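Local coordinates for protein glycosyltransferase Gtf1 (Streptococcus pneumoniae, PDB 4PQG) that is a GT-B-fold glycosyltransferase with two Rossmann-like domains and an added antiparallel beta-sheet domain, modelled here with uridine-5'-diphosphate and 2-acetamido-2-deoxy-beta-D-glucopyranose, at residues W72-F77 against E193-K198; S101-E104 against V109-V112; A251-E256 against N291-E296; Y402-T407 against N476-M481. One frame throughout, in Å; residues are numbered along the deposited sequence.

Interaction 1: residues W72-F77 against E193-K198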
# COMPACT_ATOMS: atom_id res chain seq x y z
N TRP A 72 1.40 15.44 0.62
CA TRP A 72 2.36 14.99 -0.36
C TRP A 72 3.54 15.89 -0.24
O TRP A 72 3.40 17.12 -0.30
CB TRP A 72 1.78 15.00 -1.78
CG TRP A 72 2.76 14.56 -2.85
CD1 TRP A 72 3.74 13.57 -2.77
CD2 TRP A 72 2.88 15.09 -4.21
NE1 TRP A 72 4.44 13.47 -3.95
CE2 TRP A 72 3.97 14.35 -4.85
CE3 TRP A 72 2.23 16.08 -4.94
CZ2 TRP A 72 4.36 14.59 -6.16
CZ3 TRP A 72 2.63 16.31 -6.26
CH2 TRP A 72 3.68 15.60 -6.84
N LEU A 73 4.71 15.31 0.01
CA LEU A 73 5.94 16.07 0.23
C LEU A 73 6.13 17.26 -0.74
O LEU A 73 6.39 18.40 -0.31
CB LEU A 73 7.16 15.13 0.19
CG LEU A 73 8.57 15.74 0.10
CD1 LEU A 73 8.94 16.49 1.38
CD2 LEU A 73 9.62 14.67 -0.21
N TYR A 74 5.99 17.00 -2.04
CA TYR A 74 6.36 18.00 -3.06
C TYR A 74 5.34 19.15 -3.17
O TYR A 74 5.67 20.27 -3.53
CB TYR A 74 6.61 17.31 -4.41
CG TYR A 74 7.80 16.36 -4.34
CD1 TYR A 74 9.09 16.83 -4.59
CD2 TYR A 74 7.63 15.01 -3.98
CE1 TYR A 74 10.19 15.99 -4.52
CE2 TYR A 74 8.71 14.15 -3.90
CZ TYR A 74 9.99 14.65 -4.16
OH TYR A 74 11.09 13.86 -4.06
N ASN A 75 4.09 18.84 -2.85
CA ASN A 75 2.97 19.80 -2.85
C ASN A 75 2.96 20.71 -1.61
O ASN A 75 2.43 21.84 -1.65
CB ASN A 75 1.65 18.99 -2.91
CG ASN A 75 0.43 19.84 -2.66
OD1 ASN A 75 -0.17 19.77 -1.59
ND2 ASN A 75 0.08 20.68 -3.63
N HIS A 76 3.54 20.22 -0.51
CA HIS A 76 3.43 20.81 0.82
C HIS A 76 3.99 22.20 0.91
O HIS A 76 3.46 23.03 1.65
CB HIS A 76 4.13 19.93 1.86
CG HIS A 76 4.12 20.50 3.26
ND1 HIS A 76 3.01 20.55 4.02
CD2 HIS A 76 5.14 21.05 4.03
CE1 HIS A 76 3.30 21.10 5.21
NE2 HIS A 76 4.61 21.41 5.22
N PHE A 77 5.05 22.45 0.15
CA PHE A 77 5.68 23.75 0.11
C PHE A 77 4.91 24.77 -0.73
O PHE A 77 5.34 25.91 -0.86
CB PHE A 77 7.11 23.63 -0.43
CG PHE A 77 7.99 22.71 0.38
CD1 PHE A 77 8.70 23.18 1.47
CD2 PHE A 77 8.14 21.37 0.01
CE1 PHE A 77 9.54 22.35 2.21
CE2 PHE A 77 8.97 20.52 0.75
CZ PHE A 77 9.68 21.01 1.84
N GLU A 193 18.76 16.54 -7.55
CA GLU A 193 20.04 16.98 -7.00
C GLU A 193 19.96 18.29 -6.23
O GLU A 193 20.53 18.43 -5.16
CB GLU A 193 21.10 17.06 -8.11
CG GLU A 193 21.57 15.68 -8.58
CD GLU A 193 22.86 15.72 -9.39
OE1 GLU A 193 23.26 16.80 -9.89
OE2 GLU A 193 23.47 14.64 -9.54
N VAL A 194 19.22 19.24 -6.77
CA VAL A 194 19.17 20.59 -6.20
C VAL A 194 17.71 21.05 -6.18
O VAL A 194 17.00 20.90 -7.19
CB VAL A 194 20.02 21.55 -7.06
CG1 VAL A 194 19.82 22.99 -6.66
CG2 VAL A 194 21.51 21.18 -7.00
N TYR A 195 17.27 21.60 -5.05
CA TYR A 195 15.93 22.15 -4.93
C TYR A 195 16.07 23.63 -4.69
O TYR A 195 16.49 24.06 -3.61
CB TYR A 195 15.18 21.55 -3.74
CG TYR A 195 15.13 20.04 -3.73
CD1 TYR A 195 13.94 19.37 -4.05
CD2 TYR A 195 16.25 19.27 -3.37
CE1 TYR A 195 13.87 17.99 -4.04
CE2 TYR A 195 16.19 17.88 -3.36
CZ TYR A 195 14.99 17.25 -3.70
OH TYR A 195 14.88 15.89 -3.68
N HIS A 196 15.74 24.41 -5.72
CA HIS A 196 16.04 25.83 -5.69
C HIS A 196 14.80 26.56 -5.29
O HIS A 196 13.83 26.62 -6.06
CB HIS A 196 16.57 26.32 -7.05
CG HIS A 196 17.24 27.68 -6.98
ND1 HIS A 196 16.65 28.77 -6.43
CD2 HIS A 196 18.49 28.11 -7.43
CE1 HIS A 196 17.48 29.82 -6.50
NE2 HIS A 196 18.61 29.41 -7.12
N PHE A 197 14.81 27.11 -4.08
CA PHE A 197 13.63 27.83 -3.57
C PHE A 197 13.63 29.35 -3.81
O PHE A 197 12.88 30.07 -3.17
CB PHE A 197 13.38 27.52 -2.09
CG PHE A 197 12.60 26.26 -1.87
CD1 PHE A 197 11.28 26.32 -1.45
CD2 PHE A 197 13.19 25.01 -2.08
CE1 PHE A 197 10.55 25.15 -1.23
CE2 PHE A 197 12.46 23.84 -1.87
CZ PHE A 197 11.14 23.91 -1.44
N LYS A 198 14.46 29.80 -4.76
CA LYS A 198 14.53 31.20 -5.21
C LYS A 198 15.37 32.04 -4.26
O LYS A 198 16.34 32.67 -4.70
CB LYS A 198 13.15 31.85 -5.48
CG LYS A 198 12.10 31.01 -6.26
CD LYS A 198 12.59 30.58 -7.62
CE LYS A 198 11.45 30.04 -8.49
NZ LYS A 198 11.90 29.97 -9.91

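Interaction 2: residues S101-E104 against V109-V112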
# COMPACT_ATOMS: atom_id res chain seq x y z
N SER A 101 -5.76 22.26 -35.34
CA SER A 101 -6.24 21.78 -36.63
C SER A 101 -7.17 20.58 -36.51
O SER A 101 -8.24 20.54 -37.13
CB SER A 101 -5.07 21.46 -37.57
OG SER A 101 -4.31 20.38 -37.08
N HIS A 102 -6.78 19.60 -35.70
CA HIS A 102 -7.57 18.37 -35.52
C HIS A 102 -7.05 17.56 -34.38
O HIS A 102 -5.99 17.87 -33.83
CB HIS A 102 -7.54 17.53 -36.80
CG HIS A 102 -6.17 17.01 -37.15
ND1 HIS A 102 -5.16 17.82 -37.52
CD2 HIS A 102 -5.67 15.71 -37.18
CE1 HIS A 102 -4.06 17.08 -37.78
NE2 HIS A 102 -4.37 15.79 -37.57
N ARG A 103 -7.78 16.51 -34.02
CA ARG A 103 -7.41 15.64 -32.91
C ARG A 103 -7.28 14.18 -33.31
O ARG A 103 -7.66 13.78 -34.42
CB ARG A 103 -8.44 15.76 -31.79
CG ARG A 103 -8.82 17.19 -31.49
CD ARG A 103 -9.79 17.29 -30.34
NE ARG A 103 -9.74 18.64 -29.80
CZ ARG A 103 -10.32 19.02 -28.67
NH1 ARG A 103 -11.02 18.15 -27.94
NH2 ARG A 103 -10.20 20.28 -28.26
N GLU A 104 -6.72 13.38 -32.41
CA GLU A 104 -6.81 11.93 -32.47
C GLU A 104 -7.04 11.44 -31.05
O GLU A 104 -6.36 11.87 -30.12
CB GLU A 104 -5.53 11.31 -33.01
CG GLU A 104 -5.43 11.27 -34.52
CD GLU A 104 -4.00 11.11 -35.01
OE1 GLU A 104 -3.72 11.57 -36.14
OE2 GLU A 104 -3.16 10.55 -34.26
N VAL A 109 -5.85 8.67 -24.25
CA VAL A 109 -4.81 9.46 -24.89
C VAL A 109 -5.41 10.34 -26.01
O VAL A 109 -5.86 9.83 -27.04
CB VAL A 109 -3.68 8.57 -25.41
CG1 VAL A 109 -2.55 9.40 -26.00
CG2 VAL A 109 -3.17 7.66 -24.29
N LEU A 110 -5.45 11.65 -25.76
CA LEU A 110 -5.97 12.61 -26.74
C LEU A 110 -4.85 13.49 -27.29
O LEU A 110 -4.25 14.28 -26.56
CB LEU A 110 -7.08 13.47 -26.14
CG LEU A 110 -7.86 14.43 -27.05
CD1 LEU A 110 -8.83 13.69 -27.97
CD2 LEU A 110 -8.62 15.47 -26.23
N ARG A 111 -4.57 13.33 -28.57
CA ARG A 111 -3.55 14.14 -29.20
C ARG A 111 -4.19 15.25 -30.02
O ARG A 111 -5.04 14.99 -30.87
CB ARG A 111 -2.62 13.28 -30.06
CG ARG A 111 -1.40 14.03 -30.54
CD ARG A 111 -0.28 13.09 -30.92
NE ARG A 111 0.24 12.38 -29.76
CZ ARG A 111 1.24 11.50 -29.81
NH1 ARG A 111 1.82 11.22 -30.97
NH2 ARG A 111 1.65 10.90 -28.69
N VAL A 112 -3.78 16.48 -29.73
CA VAL A 112 -4.30 17.67 -30.36
C VAL A 112 -3.23 18.25 -31.27
O VAL A 112 -2.11 18.58 -30.84
CB VAL A 112 -4.78 18.69 -29.30
CG1 VAL A 112 -5.21 20.01 -29.93
CG2 VAL A 112 -5.91 18.09 -28.47

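Interaction 3: residues A251-E256 against N291-E296. With NAG (2-acetamido-2-deoxy-beta-D-glucopyranose), chain D.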
# COMPACT_ATOMS: atom_id res chain seq x y z
N ALA A 251 5.98 -6.26 8.43
CA ALA A 251 6.16 -7.65 8.01
C ALA A 251 7.05 -8.36 9.04
O ALA A 251 7.39 -7.77 10.09
CB ALA A 251 6.80 -7.67 6.63
N GLU A 252 7.42 -9.61 8.76
CA GLU A 252 8.47 -10.31 9.53
C GLU A 252 9.73 -9.43 9.52
O GLU A 252 10.04 -8.82 8.51
CB GLU A 252 8.75 -11.67 8.89
CG GLU A 252 9.75 -12.55 9.62
CD GLU A 252 9.30 -12.88 11.04
OE1 GLU A 252 8.79 -14.00 11.26
OE2 GLU A 252 9.44 -12.02 11.94
N HIS A 253 10.47 -9.37 10.63
CA HIS A 253 11.42 -8.26 10.83
C HIS A 253 12.86 -8.69 10.89
O HIS A 253 13.74 -7.86 11.15
CB HIS A 253 11.05 -7.53 12.12
CG HIS A 253 11.13 -8.43 13.31
ND1 HIS A 253 10.08 -9.16 13.74
CD2 HIS A 253 12.21 -8.80 14.10
CE1 HIS A 253 10.46 -9.94 14.77
NE2 HIS A 253 11.77 -9.71 14.99
N TYR A 254 13.12 -9.97 10.66
CA TYR A 254 14.48 -10.50 10.65
C TYR A 254 14.50 -11.75 9.75
O TYR A 254 13.45 -12.29 9.41
CB TYR A 254 14.92 -10.85 12.08
CG TYR A 254 14.38 -12.19 12.56
CD1 TYR A 254 15.23 -13.29 12.69
CD2 TYR A 254 13.02 -12.36 12.83
CE1 TYR A 254 14.75 -14.52 13.11
CE2 TYR A 254 12.53 -13.60 13.23
CZ TYR A 254 13.40 -14.67 13.37
OH TYR A 254 12.93 -15.89 13.78
N SER A 255 15.70 -12.18 9.35
CA SER A 255 15.84 -13.37 8.53
C SER A 255 16.28 -14.55 9.37
O SER A 255 17.42 -14.60 9.89
CB SER A 255 16.80 -13.14 7.36
OG SER A 255 16.30 -12.10 6.53
N GLU A 256 15.36 -15.49 9.51
CA GLU A 256 15.60 -16.68 10.30
C GLU A 256 16.77 -17.49 9.76
O GLU A 256 17.63 -17.91 10.53
CB GLU A 256 14.34 -17.53 10.36
CG GLU A 256 14.37 -18.52 11.51
CD GLU A 256 13.11 -19.35 11.63
OE1 GLU A 256 12.24 -19.30 10.72
OE2 GLU A 256 12.98 -20.06 12.65
N ASN A 291 5.65 -9.31 19.05
CA ASN A 291 6.06 -8.47 20.17
C ASN A 291 7.13 -9.18 21.00
O ASN A 291 8.23 -8.65 21.20
CB ASN A 291 4.84 -8.07 21.01
CG ASN A 291 5.16 -6.99 22.04
OD1 ASN A 291 6.22 -6.98 22.65
ND2 ASN A 291 4.22 -6.07 22.23
N GLU A 292 6.83 -10.40 21.45
CA GLU A 292 7.75 -11.18 22.30
C GLU A 292 9.05 -11.54 21.58
O GLU A 292 10.14 -11.45 22.15
CB GLU A 292 7.06 -12.45 22.79
CG GLU A 292 5.78 -12.19 23.58
CD GLU A 292 4.92 -13.43 23.73
OE1 GLU A 292 5.48 -14.54 23.79
OE2 GLU A 292 3.67 -13.28 23.78
N VAL A 293 8.93 -11.96 20.32
CA VAL A 293 10.10 -12.28 19.49
C VAL A 293 11.05 -11.08 19.41
O VAL A 293 12.24 -11.19 19.71
CB VAL A 293 9.68 -12.73 18.07
CG1 VAL A 293 10.88 -12.71 17.12
CG2 VAL A 293 9.07 -14.12 18.11
N LEU A 294 10.50 -9.93 19.04
CA LEU A 294 11.31 -8.73 18.88
C LEU A 294 11.92 -8.30 20.21
O LEU A 294 13.12 -7.98 20.27
CB LEU A 294 10.48 -7.59 18.28
CG LEU A 294 11.19 -6.29 17.87
CD1 LEU A 294 12.34 -6.55 16.91
CD2 LEU A 294 10.18 -5.31 17.29
N GLN A 295 11.12 -8.32 21.29
CA GLN A 295 11.66 -7.95 22.61
C GLN A 295 12.89 -8.79 22.96
O GLN A 295 13.95 -8.25 23.30
CB GLN A 295 10.59 -8.03 23.70
CG GLN A 295 10.97 -7.24 24.95
CD GLN A 295 10.83 -5.74 24.75
OE1 GLN A 295 9.72 -5.25 24.60
NE2 GLN A 295 11.95 -5.01 24.74
N GLU A 296 12.75 -10.11 22.84
CA GLU A 296 13.85 -11.04 23.07
C GLU A 296 15.08 -10.70 22.22
O GLU A 296 16.21 -10.77 22.70
CB GLU A 296 13.42 -12.49 22.80
CG GLU A 296 12.36 -13.02 23.76
CD GLU A 296 11.80 -14.39 23.37
OE1 GLU A 296 12.06 -14.86 22.24
OE2 GLU A 296 11.08 -15.00 24.19
C1 NAG D . 2.42 -6.28 5.26
C2 NAG D . 2.63 -7.70 5.76
C3 NAG D . 1.18 -8.00 6.17
C4 NAG D . 0.59 -6.91 7.07
C5 NAG D . 0.84 -5.50 6.47
C6 NAG D . 0.22 -4.34 7.25
C7 NAG D . 3.82 -9.64 4.90
C8 NAG D . 4.08 -10.47 3.67
N2 NAG D . 3.02 -8.60 4.71
O1 NAG D . 3.06 -5.80 4.11
O3 NAG D . 1.05 -9.29 6.74
O4 NAG D . -0.80 -7.14 7.18
O5 NAG D . 2.25 -5.37 6.33
O6 NAG D . 0.91 -4.26 8.48
O7 NAG D . 4.33 -9.93 5.99

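Interaction 4: residues Y402-T407 against N476-M481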
# COMPACT_ATOMS: atom_id res chain seq x y z
N TYR A 402 -18.29 -15.95 -1.07
CA TYR A 402 -17.49 -17.17 -1.23
C TYR A 402 -17.60 -18.09 -0.02
O TYR A 402 -18.13 -17.71 1.03
CB TYR A 402 -16.02 -16.81 -1.50
CG TYR A 402 -15.79 -16.08 -2.81
CD1 TYR A 402 -15.41 -16.77 -3.96
CD2 TYR A 402 -15.97 -14.69 -2.91
CE1 TYR A 402 -15.19 -16.12 -5.15
CE2 TYR A 402 -15.75 -14.02 -4.11
CZ TYR A 402 -15.37 -14.75 -5.22
OH TYR A 402 -15.15 -14.12 -6.42
N GLU A 403 -17.09 -19.31 -0.15
CA GLU A 403 -17.16 -20.24 0.95
C GLU A 403 -15.90 -20.33 1.79
O GLU A 403 -15.98 -20.30 3.02
CB GLU A 403 -17.62 -21.62 0.47
CG GLU A 403 -19.10 -21.63 0.10
CD GLU A 403 -19.63 -23.00 -0.26
OE1 GLU A 403 -18.83 -23.87 -0.69
OE2 GLU A 403 -20.85 -23.22 -0.11
N VAL A 404 -14.74 -20.43 1.13
CA VAL A 404 -13.48 -20.67 1.82
C VAL A 404 -12.36 -19.79 1.24
O VAL A 404 -12.31 -19.57 0.03
CB VAL A 404 -13.05 -22.16 1.72
CG1 VAL A 404 -11.69 -22.40 2.39
CG2 VAL A 404 -14.11 -23.09 2.32
N TYR A 405 -11.48 -19.32 2.12
CA TYR A 405 -10.32 -18.52 1.72
C TYR A 405 -9.06 -19.38 1.78
O TYR A 405 -8.86 -20.11 2.75
CB TYR A 405 -10.15 -17.30 2.66
CG TYR A 405 -9.05 -16.36 2.23
CD1 TYR A 405 -9.34 -15.21 1.49
CD2 TYR A 405 -7.71 -16.61 2.56
CE1 TYR A 405 -8.32 -14.35 1.07
CE2 TYR A 405 -6.69 -15.76 2.14
CZ TYR A 405 -7.00 -14.64 1.40
OH TYR A 405 -5.99 -13.80 0.98
N LEU A 406 -8.22 -19.27 0.75
CA LEU A 406 -6.91 -19.95 0.66
C LEU A 406 -5.70 -18.99 0.66
O LEU A 406 -5.71 -17.98 -0.00
CB LEU A 406 -6.84 -20.77 -0.63
CG LEU A 406 -7.93 -21.79 -0.95
CD1 LEU A 406 -7.60 -22.47 -2.28
CD2 LEU A 406 -8.04 -22.81 0.17
N THR A 407 -4.63 -19.38 1.35
CA THR A 407 -3.37 -18.64 1.38
C THR A 407 -2.27 -19.68 1.41
O THR A 407 -2.36 -20.68 2.14
CB THR A 407 -3.25 -17.71 2.62
OG1 THR A 407 -1.88 -17.34 2.82
CG2 THR A 407 -3.76 -18.40 3.90
N ASN A 476 -17.92 -32.31 5.70
CA ASN A 476 -19.00 -31.37 5.98
C ASN A 476 -18.67 -30.33 7.04
O ASN A 476 -19.48 -30.07 7.93
CB ASN A 476 -20.27 -32.12 6.40
CG ASN A 476 -21.34 -32.09 5.35
OD1 ASN A 476 -21.31 -32.88 4.39
ND2 ASN A 476 -22.30 -31.17 5.50
N ARG A 477 -17.48 -29.74 6.96
CA ARG A 477 -17.00 -28.87 8.03
C ARG A 477 -17.37 -27.39 7.85
O ARG A 477 -17.17 -26.59 8.77
CB ARG A 477 -15.48 -29.03 8.24
CG ARG A 477 -15.01 -30.48 8.44
CD ARG A 477 -15.18 -30.97 9.87
NE ARG A 477 -14.41 -30.17 10.81
CZ ARG A 477 -14.94 -29.38 11.75
NH1 ARG A 477 -16.26 -29.32 11.91
NH2 ARG A 477 -14.15 -28.68 12.55
N LEU A 478 -17.95 -27.04 6.71
CA LEU A 478 -18.12 -25.63 6.31
C LEU A 478 -18.96 -24.77 7.28
O LEU A 478 -18.52 -23.68 7.66
CB LEU A 478 -18.64 -25.52 4.87
CG LEU A 478 -18.90 -24.10 4.35
CD1 LEU A 478 -17.61 -23.28 4.23
CD2 LEU A 478 -19.64 -24.14 3.02
N GLU A 479 -20.14 -25.26 7.67
CA GLU A 479 -20.98 -24.52 8.63
C GLU A 479 -20.26 -24.24 9.94
O GLU A 479 -20.21 -23.08 10.39
CB GLU A 479 -22.28 -25.27 8.91
CG GLU A 479 -23.35 -25.09 7.84
CD GLU A 479 -24.75 -25.41 8.36
OE1 GLU A 479 -24.89 -25.90 9.51
OE2 GLU A 479 -25.73 -25.17 7.61
N ALA A 480 -19.71 -25.28 10.56
CA ALA A 480 -19.02 -25.13 11.84
C ALA A 480 -17.79 -24.19 11.74
O ALA A 480 -17.54 -23.38 12.64
CB ALA A 480 -18.60 -26.49 12.38
N MET A 481 -17.04 -24.33 10.66
CA MET A 481 -15.82 -23.52 10.45
C MET A 481 -16.12 -22.04 10.21
O MET A 481 -15.49 -21.16 10.82
CB MET A 481 -15.00 -24.09 9.29
CG MET A 481 -14.18 -25.30 9.70
SD MET A 481 -13.29 -25.97 8.29
CE MET A 481 -12.28 -27.19 9.12

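Interaction 1: residues W72-F77 against E193-K198
F77 and F197 form an edge-to-face aromatic pair. The ring centroids are 5.2 Å apart and the planes stand at 70°. F197 supplies the edge and F77 the face. The tip of F197 does the touching: its CZ lies 3.8 Å from F77 CG, over the face but offset toward the rim. F197 CE1 is also 3.8 Å from F77 CB, so the base of the F77 side chain shares the contact. A chi1 of -58° puts the F77 ring beside its backbone N, and chi2 near -87° turns a face to F197.

The second contact is looser. Y74 and Y195 meet edge to edge. The CE1 of each lies at the edge of the other ring, near its plane, with CE1 of Y74 4.2 Å from CE1 of Y195. It is an apolar contact between ring carbons. The two hydroxyls are tied through a shared partner, since Y74 OH and Y195 OH both hydrogen-bond to E192 OE1. Y74 OH also bonds K205 NZ.

The contact joins the short, weakly bonded helix 73-76, which follows the edge strand 70-72 of the N-terminal parallel sheet, to strand 191-196 of the antiparallel sheet. Helix 205-215 touches both sides: F77 packs on F212, F197 on F208, and Y195 stacks with F208. I185 of strand 181-188 touches both tyrosines.

Interaction 2: residues S101-E104 against V109-V112
R103 lies alongside V112, both side chains pointing the same way from one face of a beta hairpin. V112 CG2 sits over a face of the guanidinium, 4.1 Å from R103 NE. The R103 chain is extended from CG to NE (chi2 -178°), which carries the guanidinium past the valine. Its NH1 also meets L110 CD2 at 4.0 Å, at an oblique angle.

R103 and V112 are an antiparallel non-hydrogen-bonded pair. E104 and R111, next along, are the hydrogen-bonded pair. E104 N gives a bond of 2.8 Å to R111 O. R111 N returns one of 2.8 Å to E104 O. R103 CA adds a CA-H...O contact of 3.2 Å to R111 O. E104 and R111 point to the other face, but their charged ends do not meet; E104 OE2 stays 5.9 Å from R111 NE.

The hairpin forms the first two strands of the antiparallel sheet, with strand 100-106 at its edge. Helix 89-93 covers the face of R103, L110 and V112. The chemistry is mixed: paired amides fix the register, while the guanidinium turns a face to V112 CG2 and meets L110 obliquely. Its charge is met by E100 in a salt bridge.

Interaction 3: residues A251-E256 against N291-E296
H253 wedges its imidazole against V293 and L294 of helix 288-301, in the N-terminal Rossmann-like half of this GT-B fold. The 251-256 loop follows strand 244-248 of the parallel sheet. H253 CG stands between the backbone N and the carbonyl carbon (chi1 61°), which turns the ring out to the helix, edge first at V293. V293 CG1 comes up at that edge, in plane, 3.7 Å from H253 CE1. L294 CD1 approaches obliquely and lies 3.6 Å from H253 CD2.

Y254 CD2 lies over one face of the imidazole, 3.6 Å above its plane and toward the rim. The tyrosine reaches the helix less closely, with CE2 4.3 Å from V293 CG1. Both imidazole nitrogens are engaged, ND1 by Q290 and NE2 by Q297 of the same helix. These two bonds would hold the rotation of a buried ring packed against methyls and the Y254 ring. Just before the histidine, the E252 side chain folds back, and its OE2 accepts H253 N at 3.1 Å through the anti lone pair. Two residues before H253, A251 CB touches O7 of the NAG acetamide at 3.4 Å.

Interaction 4: residues Y402-T407 against N476-M481
The backbones come nearest at E403, just before strand 404-406, and L478 of helix 478-489, whose CA atoms are 7.7 Å apart. L478 carries the helix side of the contact. It points toward the other segment, and chi1 178° with chi2 66° brings CD1 and CD2 to E403 and V404. CD2 touches the E403 carboxylate, 3.5 Å from both CD and OE2 of E403. L478 CD1 lies 3.6 Å from E403 O and 4.0 Å from V404 CG2.

The E403 side chain is extended beyond CG (chi2 -174°) and crosses L478 at about a right angle, and the leucine meets its aliphatic part as well. E403 CG is 3.9 Å from L478 CD2. The polar end is held by other partners. E403 OE1 accepts a bond from F329 N and is hydrogen-bonded to Y473 OH, which would fix the carboxylate beside the methyl.

Ahead of the helix, N476 has positive phi and is the C-prime residue of a Schellman motif that ends helix 458-474. The chain then turns into helix 478-489. L478 also touches L472 of helix 458-474 and P427, which precedes strand 428-431. V404 packs on L472 too, while strand 404-406 runs between strands 330-334 and 428-431 in the C-terminal parallel sheet.

How the interactions relate
From the N terminus, interaction 1 closes the longest loop: 115 residues separate its segments, and they include most of the antiparallel sheet. It ties that sheet to the 70-72 edge of the N-terminal parallel sheet. Interaction 2 is nested inside this loop. It closes a tight hairpin at the first edge of the same antiparallel sheet, its centre about 33 Å from that of interaction 1. The other two follow in series, and no loops cross. Interaction 3 joins a loop and a helix of the N-terminal Rossmann-like half. Interaction 4 joins strand 404-406 and the residue before it to helix 478-489. The centres of interactions 3 and 4 are about 31 Å apart, and none of the four touches another.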